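Hypothetical protein (PDB 4QRK) is of unknown biochemical function but folds as a right-handed beta-helix and may take part in cell adhesion. Local coordinates at residues 44-49 with 70-75. Numbering follows the deposited sequence.
Sequences KLMKGK and GELEIS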
# COMPACT_ATOMS: atom_id res chain seq x y z
N LYS A 44 -3.28 -18.31 -5.68
CA LYS A 44 -2.08 -18.67 -4.92
C LYS A 44 -1.78 -17.51 -3.96
O LYS A 44 -2.65 -16.70 -3.69
CB LYS A 44 -0.90 -18.96 -5.87
CG LYS A 44 -1.15 -20.06 -6.97
CD LYS A 44 -1.65 -21.38 -6.38
CE LYS A 44 -1.92 -22.44 -7.48
NZ LYS A 44 -0.80 -22.48 -8.49
N LEU A 45 -0.57 -17.41 -3.42
CA LEU A 45 -0.28 -16.37 -2.45
C LEU A 45 -0.20 -14.98 -3.11
O LEU A 45 -0.81 -14.00 -2.64
CB LEU A 45 1.03 -16.69 -1.73
CG LEU A 45 1.22 -15.96 -0.40
CD1 LEU A 45 0.59 -16.75 0.71
CD2 LEU A 45 2.69 -15.73 -0.10
N MSE A 46 0.54 -14.93 -4.22
CA MSE A 46 0.80 -13.72 -4.97
C MSE A 46 1.16 -14.08 -6.40
O MSE A 46 1.80 -15.12 -6.63
CB MSE A 46 1.98 -12.98 -4.33
CG MSE A 46 2.41 -11.71 -5.02
SE MSE A 46 3.98 -11.90 -6.19
CE MSE A 46 3.93 -10.19 -7.01
N LYS A 47 0.75 -13.24 -7.35
CA LYS A 47 1.17 -13.33 -8.72
C LYS A 47 1.53 -11.93 -9.12
O LYS A 47 0.83 -10.96 -8.79
CB LYS A 47 0.05 -13.87 -9.61
CG LYS A 47 0.41 -13.84 -11.10
CD LYS A 47 -0.71 -14.30 -12.02
CE LYS A 47 -1.84 -13.28 -12.14
NZ LYS A 47 -3.10 -13.71 -11.40
N GLY A 48 2.63 -11.79 -9.83
CA GLY A 48 3.02 -10.47 -10.28
C GLY A 48 3.56 -10.48 -11.68
O GLY A 48 4.19 -11.44 -12.11
N LYS A 49 3.29 -9.39 -12.39
CA LYS A 49 3.95 -9.10 -13.66
C LYS A 49 4.83 -7.85 -13.52
O LYS A 49 4.36 -6.79 -13.09
CB LYS A 49 2.90 -8.88 -14.75
CG LYS A 49 3.52 -8.71 -16.14
CD LYS A 49 2.46 -8.37 -17.18
CE LYS A 49 3.07 -8.23 -18.56
NZ LYS A 49 2.06 -7.81 -19.57
N GLY A 70 4.37 -16.48 5.97
CA GLY A 70 5.05 -16.34 4.71
C GLY A 70 5.66 -14.95 4.50
O GLY A 70 4.95 -13.99 4.17
N GLU A 71 6.97 -14.86 4.68
CA GLU A 71 7.70 -13.62 4.51
C GLU A 71 8.14 -13.45 3.07
O GLU A 71 9.03 -14.14 2.60
CB GLU A 71 8.85 -13.53 5.51
CG GLU A 71 8.28 -13.48 6.92
CD GLU A 71 9.26 -13.10 8.00
OE1 GLU A 71 10.47 -12.92 7.70
OE2 GLU A 71 8.82 -12.98 9.16
N LEU A 72 7.44 -12.55 2.37
CA LEU A 72 7.63 -12.31 0.94
C LEU A 72 8.19 -10.92 0.76
O LEU A 72 7.54 -9.92 1.07
CB LEU A 72 6.32 -12.47 0.18
CG LEU A 72 6.26 -12.23 -1.35
CD1 LEU A 72 7.36 -12.90 -2.13
CD2 LEU A 72 4.95 -12.70 -1.83
N GLU A 73 9.39 -10.87 0.20
CA GLU A 73 10.02 -9.60 -0.03
C GLU A 73 10.30 -9.40 -1.51
O GLU A 73 10.85 -10.26 -2.18
CB GLU A 73 11.32 -9.53 0.76
CG GLU A 73 12.02 -8.21 0.57
CD GLU A 73 13.22 -8.09 1.47
OE1 GLU A 73 14.23 -8.80 1.23
OE2 GLU A 73 13.12 -7.30 2.43
N ILE A 74 9.96 -8.23 -2.01
CA ILE A 74 10.24 -7.92 -3.40
C ILE A 74 10.95 -6.58 -3.41
O ILE A 74 10.43 -5.59 -2.88
CB ILE A 74 8.97 -7.82 -4.22
CG1 ILE A 74 8.01 -8.96 -3.85
CG2 ILE A 74 9.33 -7.79 -5.72
CD1 ILE A 74 6.80 -9.08 -4.73
N SER A 75 12.14 -6.56 -4.00
CA SER A 75 12.96 -5.36 -4.01
C SER A 75 13.52 -5.01 -5.38
O SER A 75 13.97 -5.89 -6.10
CB SER A 75 14.10 -5.54 -3.01
OG SER A 75 13.55 -5.72 -1.73
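L45 and M46 both hydrogen-bond through their backbones to V17, forming a classic beta bulge at the start of strand 46-52, and from there both send side chains inward onto L72. The two segments belong to different sheets of a right-handed beta-helix: 44-49 pairs with strands 11-17 and 91-98, while 70-75 sits between strands 60-66 and 24-32. They run in roughly the same direction across the interior, with the CA atoms of M46 and L72 9.1 Å apart, so no backbone hydrogen bond links them and the contact is purely apolar.

L72 serves both residues with one methyl. Its CD2 lies 3.9 Å from M46 CB and 4.2 Å from L45 CD2. The side chains of L45 and L72 slide past each other in opposite directions, whereas M46 meets L72 at about a right angle, presenting the root of its chain to that methyl. V17 also touches both leucines, and Y63 packs on them from strand 60-66.

M46, present as selenomethionine, starts with CG anti to the backbone N (chi1 178°) and then bends at chi2, -100°. The bend carries the selenium and CE along the strand toward I74, and the two side chains finish tip to tip, with M46 CE 3.8 Å from I74 CD1. I95 and L97 border M46, while W93 and L29 touch I74, so both sheets contribute to this part of the helix interior. The terminal methyl of M46 rests against its own strand as well: CE lies over the backbone of G48, 3.4 Å from its CA.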